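LysR family transcriptional regulator (Vibrio vulnificus, PDB 5FHK) probably acts as a LysR-type, DNA-binding activator of virulence genes, this chain being its C-terminal regulatory domain, built like a periplasmic binding protein. Local coordinates at residues P14-M22 and M152-Y160; H100-L111 and N125-L136. All blocks are in the same frame, centred on the assembly; numbering follows the deposited sequence.

How the contacts relate
Contact 1 joins the start of helix 18-32 in one lobe of the regulatory domain to the turn after strand 149-153 in the other, and so spans the cleft between lobes; contact 2 lies within that second lobe, where strands 104-107 and 131-133 pair. Their centres are about 17 Å apart, yet they touch. Asn-16 ND2 lies 3.0 Å from His-108 O and Asn-16 OD1 lies 3.0 Å from Leu-136 N, both probable hydrogen bonds, while Pro-153 CD packs on Leu-136 CD1 at 3.5 Å. Strands 149-153 and 104-107 are neighbours in one sheet, and both contacts reach the second subunit. In LysR relatives effectors commonly bind in the interlobe cleft.

Contact 1. Residues P14-M22 and M152-Y160; sequences PYNLTKRMM and MPDVMIKEY
The interlobe cleft of a LysR regulatory domain is bridged here, the first turn of helix 18-32 facing the turn that links strand 149-153 to helix 158-163. Arg-20 and Glu-159 supply the salt bridge: NH2 of Arg-20 lies 2.6 Å from OE2 of Glu-159, and NH1 reaches OE1 of the same carboxylate at 2.8 Å. The pairing is two-pronged but not coplanar. The guanidinium and carboxylate planes are 38° apart and both N-H...O approaches are bent, so as hydrogen bonds each is weak. Arg-20 NH1 also donates to Val-155 O at 3.0 Å, in the carbonyl plane and on a lone pair, which ties the guanidinium to backbone as well as to charge. A bend at chi2 (-77°) turns the arginine chain across the turn toward these acceptors.

Beside this polar grip lies an apolar patch. Leu-17 sends CD2 into the angle between Pro-153 CB, 4.0 Å away, and Val-155 CG1, at 4.1 Å. The same Val-155 methyl meets Met-21 SD at 4.1 Å, so one branch of the valine serves two residues of the opposing segment. Met-156 places its sulfur 3.7 Å from the backbone oxygen of Asn-16, whose side-chain amide is bonded to Leu-136 N and His-108 O.

Behind the patch, Leu-17 also rests on Val-60 of strand 56-60, whereas Pro-153 packs against Val-76 of strand 68-82 and Leu-136 of helix 136-144. Thr-18 and Lys-19 touch helix 136-144 of the second subunit, through Val-138 and Ser-141 there.

Contact 2. Residues H100-L111 and N125-L136; sequences HDHFLLKGHPLL and NVDRGRFQANAL
Phe-103 offers one ring face to Arg-130, whose NH1 stands 3.7 Å above the ring plane over its centre. The guanidinium carbon CZ is 4.4 Å from the ring centroid and 18° off the normal, a cation-pi contact, although the two planes are inclined by 37°. With CG anti to the backbone N and an extended chain to NE, Arg-130 also lays CD against the ring; its NH1 bonds to Leu-147 O and NH2 to Met-30 O of the second subunit. The His-108 ring has Leu-111 CG over one face and Asn-134 CA at its edge, 3.4 Å from ND1. Over one face of the His-100 ring, toward the rim, lies Asn-125 ND2.

Lys-106 reaches the polar turn at 125-127 with a chain extended beyond CG. Its NZ donates to Asn-125 OD1 at 2.7 Å and to Asp-127 O at 2.7 Å, the latter on a lone pair, and more weakly to Asn-125 O. Since Asn-125 OD1 also accepts from Asp-127 N, closing an Asx turn, the ammonium is held by a turn that is itself braced. Trp-113 adds a cation-pi partner.

Between the strands, Lys-106 N bonds to Phe-131 O at 3.0 Å, Lys-106 O accepts from Ala-133 N, and His-108 N bonds to Ala-133 O. Leu-105 CD2 packs on Phe-131 CB on the face covered by helix 136-144.

The segment axes of strands 104-107 and 131-133 approach to 4.8 Å and run 6° from parallel; with the bridges from Leu-105 with Phe-131 to Gly-107 with Ala-133 this is a parallel ladder. It forms part of the sheet in one lobe of the periplasmic-binding-protein fold, with strand 149-153 on the other side of 104-107; strand 131-133 also pairs with a strand of the second subunit, carrying the sheet across the dimer interface.

Contact 1. Residues P14-M22 and M152-Y160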
loop_
_atom_site.group_PDB
_atom_site.type_symbol
_atom_site.label_atom_id
_atom_site.label_comp_id
_atom_site.label_asym_id
_atom_site.label_seq_id
_atom_site.Cartn_x
_atom_site.Cartn_y
_atom_site.Cartn_z
ATOM N N PRO A 14 -4.095 -3.189 10.296
ATOM C CA PRO A 14 -4.745 -2.006 9.700
ATOM C C PRO A 14 -4.101 -1.557 8.393
ATOM O O PRO A 14 -2.881 -1.622 8.218
ATOM C CB PRO A 14 -4.576 -0.925 10.779
ATOM C CG PRO A 14 -3.424 -1.378 11.599
ATOM C CD PRO A 14 -3.520 -2.882 11.619
ATOM N N TYR A 15 -4.944 -1.035 7.496
ATOM C CA TYR A 15 -4.560 -0.895 6.089
ATOM C C TYR A 15 -3.293 -0.047 5.900
ATOM O O TYR A 15 -2.264 -0.534 5.400
ATOM C CB TYR A 15 -5.724 -0.326 5.284
ATOM C CG TYR A 15 -5.374 -0.221 3.827
ATOM C CD1 TYR A 15 -4.649 -1.229 3.200
ATOM C CD2 TYR A 15 -5.708 0.904 3.084
ATOM C CE1 TYR A 15 -4.288 -1.133 1.868
ATOM C CE2 TYR A 15 -5.350 1.006 1.757
ATOM C CZ TYR A 15 -4.641 -0.019 1.155
ATOM O OH TYR A 15 -4.278 0.071 -0.170
ATOM N N ASN A 16 -3.330 1.210 6.315
ATOM C CA ASN A 16 -2.249 2.131 5.949
ATOM C C ASN A 16 -0.988 2.005 6.790
ATOM O O ASN A 16 0.050 2.549 6.388
ATOM C CB ASN A 16 -2.727 3.562 6.056
ATOM C CG ASN A 16 -3.722 3.902 5.005
ATOM O OD1 ASN A 16 -3.407 3.880 3.819
ATOM N ND2 ASN A 16 -4.933 4.242 5.423
ATOM N N LEU A 17 -1.041 1.314 7.931
ATOM C CA LEU A 17 0.019 1.366 8.924
ATOM C C LEU A 17 0.837 0.096 8.986
ATOM O O LEU A 17 1.821 0.048 9.730
ATOM C CB LEU A 17 -0.575 1.621 10.319
ATOM C CG LEU A 17 -1.479 2.838 10.504
ATOM C CD1 LEU A 17 -2.041 2.831 11.921
ATOM C CD2 LEU A 17 -0.692 4.106 10.276
ATOM N N THR A 18 0.447 -0.938 8.248
ATOM C CA THR A 18 1.055 -2.254 8.421
ATOM C C THR A 18 2.542 -2.225 8.133
ATOM O O THR A 18 3.345 -2.753 8.911
ATOM C CB THR A 18 0.369 -3.267 7.517
ATOM O OG1 THR A 18 -0.914 -3.582 8.065
ATOM C CG2 THR A 18 1.210 -4.535 7.390
ATOM N N LYS A 19 2.930 -1.606 7.023
ATOM C CA LYS A 19 4.329 -1.608 6.626
ATOM C C LYS A 19 5.207 -0.981 7.709
ATOM O O LYS A 19 6.197 -1.578 8.135
ATOM C CB LYS A 19 4.482 -0.890 5.282
ATOM C CG LYS A 19 5.910 -0.693 4.884
ATOM C CD LYS A 19 6.468 -1.895 4.179
ATOM C CE LYS A 19 7.896 -1.599 3.755
ATOM N NZ LYS A 19 8.738 -1.257 4.947
ATOM N N ARG A 20 4.796 0.175 8.235
ATOM C CA ARG A 20 5.598 0.956 9.182
ATOM C C ARG A 20 5.561 0.366 10.586
ATOM O O ARG A 20 6.599 0.216 11.235
ATOM C CB ARG A 20 5.088 2.398 9.226
ATOM C CG ARG A 20 5.516 3.296 8.091
ATOM C CD ARG A 20 6.959 3.745 8.289
ATOM N NE ARG A 20 7.493 4.301 7.052
ATOM C CZ ARG A 20 7.720 5.594 6.851
ATOM N NH1 ARG A 20 7.475 6.468 7.818
ATOM N NH2 ARG A 20 8.189 6.012 5.677
ATOM N N MET A 21 4.371 0.042 11.083
ATOM C CA MET A 21 4.200 -0.329 12.481
ATOM C C MET A 21 4.205 -1.830 12.733
ATOM O O MET A 21 4.483 -2.246 13.866
ATOM C CB MET A 21 2.886 0.249 13.020
ATOM C CG MET A 21 2.761 1.736 12.833
ATOM S SD MET A 21 1.360 2.412 13.755
ATOM C CE MET A 21 1.804 1.916 15.425
ATOM N N MET A 22 3.900 -2.660 11.740
ATOM C CA MET A 22 3.848 -4.103 11.988
ATOM C C MET A 22 5.058 -4.862 11.476
ATOM O O MET A 22 5.573 -5.733 12.184
ATOM C CB MET A 22 2.604 -4.721 11.356
ATOM C CG MET A 22 1.329 -4.194 11.900
ATOM S SD MET A 22 1.119 -4.624 13.623
ATOM C CE MET A 22 1.463 -3.056 14.433
ATOM N N MET A 152 -2.263 13.271 7.792
ATOM C CA MET A 152 -1.503 12.056 7.613
ATOM C C MET A 152 -1.086 11.528 8.979
ATOM O O MET A 152 -0.723 12.331 9.861
ATOM C CB MET A 152 -0.278 12.346 6.742
ATOM C CG MET A 152 0.547 11.167 6.324
ATOM S SD MET A 152 -0.168 10.249 4.962
ATOM C CE MET A 152 -0.496 11.548 3.786
ATOM N N PRO A 153 -1.134 10.211 9.193
ATOM C CA PRO A 153 -0.647 9.657 10.465
ATOM C C PRO A 153 0.834 9.948 10.642
ATOM O O PRO A 153 1.649 9.619 9.772
ATOM C CB PRO A 153 -0.909 8.148 10.330
ATOM C CG PRO A 153 -1.849 7.991 9.172
ATOM C CD PRO A 153 -1.522 9.153 8.249
ATOM N N ASP A 154 1.185 10.527 11.800
ATOM C CA ASP A 154 2.541 11.046 12.016
ATOM C C ASP A 154 3.618 9.987 11.797
ATOM O O ASP A 154 4.684 10.295 11.246
ATOM C CB ASP A 154 2.681 11.649 13.421
ATOM C CG ASP A 154 2.323 10.665 14.535
ATOM O OD1 ASP A 154 1.989 9.491 14.241
ATOM O OD2 ASP A 154 2.370 11.083 15.718
ATOM N N VAL A 155 3.362 8.737 12.205
ATOM C CA VAL A 155 4.348 7.668 12.018
ATOM C C VAL A 155 4.726 7.485 10.548
ATOM O O VAL A 155 5.840 7.051 10.239
ATOM C CB VAL A 155 3.836 6.349 12.631
ATOM C CG1 VAL A 155 2.692 5.765 11.807
ATOM C CG2 VAL A 155 4.975 5.351 12.758
ATOM N N MET A 156 3.829 7.810 9.618
ATOM C CA MET A 156 4.140 7.606 8.207
ATOM C C MET A 156 5.028 8.703 7.610
ATOM O O MET A 156 5.561 8.516 6.508
ATOM C CB MET A 156 2.850 7.519 7.389
ATOM C CG MET A 156 2.097 6.171 7.441
ATOM S SD MET A 156 0.610 6.241 6.358
ATOM C CE MET A 156 1.317 6.822 4.797
ATOM N N ILE A 157 5.199 9.835 8.290
ATOM C CA ILE A 157 5.901 10.959 7.689
ATOM C C ILE A 157 6.931 11.575 8.629
ATOM O O ILE A 157 7.391 12.700 8.393
ATOM C CB ILE A 157 4.897 12.030 7.227
ATOM C CG1 ILE A 157 3.884 12.314 8.326
ATOM C CG2 ILE A 157 4.217 11.604 5.930
ATOM C CD1 ILE A 157 2.974 13.474 8.033
ATOM N N LYS A 158 7.319 10.843 9.682
ATOM C CA LYS A 158 8.213 11.440 10.671
ATOM C C LYS A 158 9.605 11.684 10.095
ATOM O O LYS A 158 10.223 12.710 10.395
ATOM C CB LYS A 158 8.283 10.588 11.938
ATOM C CG LYS A 158 9.029 9.279 11.845
ATOM C CD LYS A 158 9.044 8.622 13.242
ATOM C CE LYS A 158 7.644 8.738 13.892
ATOM N NZ LYS A 158 7.310 7.622 14.828
ATOM N N GLU A 159 10.106 10.778 9.248
ATOM C CA GLU A 159 11.377 11.043 8.572
ATOM C C GLU A 159 11.266 12.247 7.636
ATOM O O GLU A 159 12.195 13.058 7.552
ATOM C CB GLU A 159 11.873 9.791 7.834
ATOM C CG GLU A 159 11.338 9.553 6.429
ATOM C CD GLU A 159 10.218 8.496 6.378
ATOM O OE1 GLU A 159 9.389 8.426 7.322
ATOM O OE2 GLU A 159 10.155 7.745 5.377
ATOM N N TYR A 160 10.111 12.421 6.974
ATOM C CA TYR A 160 9.901 13.609 6.138
ATOM C C TYR A 160 9.925 14.889 6.962
ATOM O O TYR A 160 10.414 15.930 6.498
ATOM C CB TYR A 160 8.573 13.519 5.389
ATOM C CG TYR A 160 8.508 12.436 4.357
ATOM C CD1 TYR A 160 8.167 11.123 4.705
ATOM C CD2 TYR A 160 8.765 12.723 3.015
ATOM C CE1 TYR A 160 8.121 10.121 3.739
ATOM C CE2 TYR A 160 8.714 11.743 2.055
ATOM C CZ TYR A 160 8.391 10.445 2.415
ATOM O OH TYR A 160 8.363 9.488 1.437
#

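Contact 2. Residues H100-L111 and N125-L136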
loop_
_atom_site.group_PDB
_atom_site.type_symbol
_atom_site.label_atom_id
_atom_site.label_comp_id
_atom_site.label_asym_id
_atom_site.label_seq_id
_atom_site.Cartn_x
_atom_site.Cartn_y
_atom_site.Cartn_z
ATOM N N HIS A 100 -10.446 25.747 3.746
ATOM C CA HIS A 100 -11.356 25.812 2.604
ATOM C C HIS A 100 -10.715 26.462 1.384
ATOM O O HIS A 100 -11.035 26.095 0.250
ATOM C CB HIS A 100 -12.619 26.560 3.002
ATOM C CG HIS A 100 -13.405 25.860 4.063
ATOM N ND1 HIS A 100 -13.326 26.198 5.396
ATOM C CD2 HIS A 100 -14.264 24.818 3.988
ATOM C CE1 HIS A 100 -14.111 25.400 6.099
ATOM N NE2 HIS A 100 -14.694 24.556 5.266
ATOM N N ASP A 101 -9.788 27.391 1.591
ATOM C CA ASP A 101 -9.184 28.145 0.504
ATOM C C ASP A 101 -7.857 27.560 0.038
ATOM O O ASP A 101 -7.082 28.261 -0.627
ATOM C CB ASP A 101 -9.004 29.594 0.936
ATOM C CG ASP A 101 -10.303 30.204 1.436
ATOM O OD1 ASP A 101 -11.338 30.013 0.757
ATOM O OD2 ASP A 101 -10.296 30.851 2.508
ATOM N N HIS A 102 -7.591 26.288 0.356
ATOM C CA HIS A 102 -6.341 25.625 0.028
ATOM C C HIS A 102 -6.634 24.326 -0.714
ATOM O O HIS A 102 -7.715 23.742 -0.579
ATOM C CB HIS A 102 -5.523 25.321 1.290
ATOM C CG HIS A 102 -4.662 26.457 1.740
ATOM N ND1 HIS A 102 -3.350 26.596 1.341
ATOM C CD2 HIS A 102 -4.923 27.509 2.550
ATOM C CE1 HIS A 102 -2.844 27.693 1.876
ATOM N NE2 HIS A 102 -3.775 28.262 2.618
ATOM N N PHE A 103 -5.647 23.881 -1.498
ATOM C CA PHE A 103 -5.705 22.578 -2.148
ATOM C C PHE A 103 -5.516 21.488 -1.098
ATOM O O PHE A 103 -4.486 21.457 -0.416
ATOM C CB PHE A 103 -4.618 22.443 -3.220
ATOM C CG PHE A 103 -4.735 23.417 -4.378
ATOM C CD1 PHE A 103 -5.626 23.188 -5.419
ATOM C CD2 PHE A 103 -3.930 24.548 -4.434
ATOM C CE1 PHE A 103 -5.723 24.097 -6.498
ATOM C CE2 PHE A 103 -4.013 25.439 -5.495
ATOM C CZ PHE A 103 -4.906 25.207 -6.527
ATOM N N LEU A 104 -6.479 20.580 -0.991
ATOM C CA LEU A 104 -6.443 19.522 0.010
ATOM C C LEU A 104 -6.253 18.171 -0.660
ATOM O O LEU A 104 -6.710 17.949 -1.782
ATOM C CB LEU A 104 -7.716 19.512 0.858
ATOM C CG LEU A 104 -7.985 20.840 1.567
ATOM C CD1 LEU A 104 -9.190 20.732 2.489
ATOM C CD2 LEU A 104 -6.741 21.288 2.313
ATOM N N LEU A 105 -5.529 17.286 0.027
ATOM C CA LEU A 105 -5.294 15.927 -0.436
ATOM C C LEU A 105 -5.753 14.980 0.657
ATOM O O LEU A 105 -5.291 15.076 1.801
ATOM C CB LEU A 105 -3.821 15.699 -0.773
ATOM C CG LEU A 105 -3.154 16.876 -1.482
ATOM C CD1 LEU A 105 -1.600 16.789 -1.462
ATOM C CD2 LEU A 105 -3.683 16.984 -2.903
ATOM N N LYS A 106 -6.677 14.080 0.316
ATOM C CA LYS A 106 -7.377 13.299 1.328
ATOM C C LYS A 106 -7.314 11.810 0.999
ATOM O O LYS A 106 -7.614 11.407 -0.127
ATOM C CB LYS A 106 -8.831 13.773 1.440
ATOM C CG LYS A 106 -8.983 15.152 2.097
ATOM C CD LYS A 106 -10.423 15.572 2.255
ATOM C CE LYS A 106 -10.541 16.752 3.230
ATOM N NZ LYS A 106 -11.954 17.138 3.478
ATOM N N GLY A 107 -6.921 11.003 1.978
ATOM C CA GLY A 107 -6.881 9.561 1.807
ATOM C C GLY A 107 -7.622 8.852 2.918
ATOM O O GLY A 107 -7.544 9.253 4.083
ATOM N N HIS A 108 -8.347 7.785 2.545
ATOM C CA HIS A 108 -9.060 6.966 3.521
ATOM C C HIS A 108 -8.075 6.400 4.539
ATOM O O HIS A 108 -6.947 6.043 4.173
ATOM C CB HIS A 108 -9.787 5.800 2.841
ATOM C CG HIS A 108 -11.104 6.159 2.221
ATOM N ND1 HIS A 108 -11.308 6.150 0.856
ATOM C CD2 HIS A 108 -12.297 6.483 2.778
ATOM C CE1 HIS A 108 -12.563 6.476 0.597
ATOM N NE2 HIS A 108 -13.184 6.685 1.745
ATOM N N PRO A 109 -8.475 6.257 5.817
ATOM C CA PRO A 109 -9.784 6.553 6.414
ATOM C C PRO A 109 -9.860 7.973 6.979
ATOM O O PRO A 109 -10.561 8.208 7.967
ATOM C CB PRO A 109 -9.871 5.525 7.545
ATOM C CG PRO A 109 -8.440 5.465 8.063
ATOM C CD PRO A 109 -7.545 5.705 6.823
ATOM N N LEU A 110 -9.105 8.891 6.372
ATOM C CA LEU A 110 -9.043 10.296 6.746
ATOM C C LEU A 110 -9.599 11.176 5.631
ATOM O O LEU A 110 -9.001 12.191 5.252
ATOM C CB LEU A 110 -7.610 10.699 7.090
ATOM C CG LEU A 110 -6.859 9.867 8.137
ATOM C CD1 LEU A 110 -5.475 10.472 8.399
ATOM C CD2 LEU A 110 -7.664 9.763 9.455
ATOM N N LEU A 111 -10.732 10.766 5.052
ATOM C CA LEU A 111 -11.470 11.656 4.163
ATOM C C LEU A 111 -12.174 12.762 4.934
ATOM O O LEU A 111 -12.496 13.806 4.353
ATOM C CB LEU A 111 -12.496 10.876 3.343
ATOM C CG LEU A 111 -11.984 10.018 2.179
ATOM C CD1 LEU A 111 -13.068 9.891 1.078
ATOM C CD2 LEU A 111 -10.682 10.573 1.620
ATOM N N ASN A 125 -13.537 19.293 8.502
ATOM C CA ASN A 125 -13.376 19.615 7.087
ATOM C C ASN A 125 -13.864 18.463 6.219
ATOM O O ASN A 125 -13.321 17.352 6.281
ATOM C CB ASN A 125 -11.931 19.942 6.734
ATOM C CG ASN A 125 -11.791 20.433 5.309
ATOM O OD1 ASN A 125 -11.887 19.639 4.358
ATOM N ND2 ASN A 125 -11.564 21.738 5.142
ATOM N N VAL A 126 -14.848 18.756 5.376
ATOM C CA VAL A 126 -15.487 17.792 4.499
ATOM C C VAL A 126 -15.316 18.164 3.030
ATOM O O VAL A 126 -15.944 17.553 2.163
ATOM C CB VAL A 126 -16.980 17.633 4.856
ATOM C CG1 VAL A 126 -17.142 17.154 6.288
ATOM C CG2 VAL A 126 -17.706 18.940 4.659
ATOM N N ASP A 127 -14.486 19.168 2.733
ATOM C CA ASP A 127 -14.264 19.579 1.352
ATOM C C ASP A 127 -13.666 18.437 0.539
ATOM O O ASP A 127 -12.886 17.630 1.043
ATOM C CB ASP A 127 -13.306 20.770 1.281
ATOM C CG ASP A 127 -13.632 21.854 2.278
ATOM O OD1 ASP A 127 -14.732 21.840 2.865
ATOM O OD2 ASP A 127 -12.763 22.724 2.478
ATOM N N ARG A 128 -14.026 18.380 -0.736
ATOM C CA ARG A 128 -13.381 17.422 -1.609
ATOM C C ARG A 128 -11.962 17.883 -1.891
ATOM O O ARG A 128 -11.712 19.067 -2.142
ATOM C CB ARG A 128 -14.146 17.245 -2.918
ATOM C CG ARG A 128 -13.677 16.027 -3.714
ATOM C CD ARG A 128 -14.629 15.677 -4.824
ATOM N NE ARG A 128 -15.996 15.926 -4.396
ATOM C CZ ARG A 128 -16.972 16.307 -5.210
ATOM N NH1 ARG A 128 -16.724 16.477 -6.502
ATOM N NH2 ARG A 128 -18.188 16.525 -4.731
ATOM N N GLY A 129 -11.030 16.949 -1.830
ATOM C CA GLY A 129 -9.661 17.280 -2.150
ATOM C C GLY A 129 -9.457 17.520 -3.635
ATOM O O GLY A 129 -10.186 17.011 -4.489
ATOM N N ARG A 130 -8.430 18.318 -3.936
ATOM C CA ARG A 130 -7.836 18.300 -5.267
ATOM C C ARG A 130 -7.531 16.869 -5.696
ATOM O O ARG A 130 -7.626 16.534 -6.881
ATOM C CB ARG A 130 -6.565 19.159 -5.268
ATOM C CG ARG A 130 -5.724 19.107 -6.554
ATOM C CD ARG A 130 -4.479 19.984 -6.404
ATOM N NE ARG A 130 -3.855 20.332 -7.680
ATOM C CZ ARG A 130 -2.817 21.166 -7.798
ATOM N NH1 ARG A 130 -2.289 21.731 -6.712
ATOM N NH2 ARG A 130 -2.315 21.436 -9.001
ATOM N N PHE A 131 -7.197 16.010 -4.736
ATOM C CA PHE A 131 -6.863 14.614 -4.957
ATOM C C PHE A 131 -7.451 13.840 -3.793
ATOM O O PHE A 131 -7.211 14.211 -2.640
ATOM C CB PHE A 131 -5.338 14.421 -5.024
ATOM C CG PHE A 131 -4.898 12.997 -5.243
ATOM C CD1 PHE A 131 -4.057 12.371 -4.337
ATOM C CD2 PHE A 131 -5.288 12.302 -6.374
ATOM C CE1 PHE A 131 -3.631 11.058 -4.544
ATOM C CE2 PHE A 131 -4.881 10.985 -6.595
ATOM C CZ PHE A 131 -4.049 10.360 -5.693
ATOM N N GLN A 132 -8.245 12.807 -4.083
ATOM C CA GLN A 132 -8.775 11.907 -3.067
ATOM C C GLN A 132 -8.453 10.475 -3.445
ATOM O O GLN A 132 -8.613 10.090 -4.611
ATOM C CB GLN A 132 -10.281 12.042 -2.901
ATOM C CG GLN A 132 -10.672 13.373 -2.327
ATOM C CD GLN A 132 -12.083 13.404 -1.811
ATOM O OE1 GLN A 132 -12.529 14.437 -1.325
ATOM N NE2 GLN A 132 -12.798 12.281 -1.913
ATOM N N ALA A 133 -8.028 9.681 -2.456
ATOM C CA ALA A 133 -7.652 8.296 -2.718
ATOM C C ALA A 133 -8.073 7.408 -1.560
ATOM O O ALA A 133 -8.235 7.868 -0.432
ATOM C CB ALA A 133 -6.142 8.163 -2.969
ATOM N N ASN A 134 -8.245 6.123 -1.849
ATOM C CA ASN A 134 -8.534 5.145 -0.805
ATOM C C ASN A 134 -7.277 4.610 -0.106
ATOM O O ASN A 134 -7.392 3.687 0.709
ATOM C CB ASN A 134 -9.352 3.981 -1.376
ATOM C CG ASN A 134 -8.670 3.292 -2.546
ATOM O OD1 ASN A 134 -7.788 3.862 -3.207
ATOM N ND2 ASN A 134 -9.094 2.064 -2.825
ATOM N N ALA A 135 -6.092 5.151 -0.401
ATOM C CA ALA A 135 -4.856 4.766 0.280
ATOM C C ALA A 135 -4.044 6.018 0.599
ATOM O O ALA A 135 -4.029 6.965 -0.189
ATOM C CB ALA A 135 -4.003 3.799 -0.569
ATOM N N LEU A 136 -3.329 6.006 1.729
ATOM C CA LEU A 136 -2.615 7.208 2.168
ATOM C C LEU A 136 -1.224 7.331 1.570
ATOM O O LEU A 136 -0.706 8.453 1.462
ATOM C CB LEU A 136 -2.503 7.252 3.700
ATOM C CG LEU A 136 -3.761 7.818 4.391
ATOM C CD1 LEU A 136 -3.669 7.690 5.914
ATOM C CD2 LEU A 136 -4.027 9.261 3.997
HETATM O O HOH W 1 -9.582 20.840 -1.491
#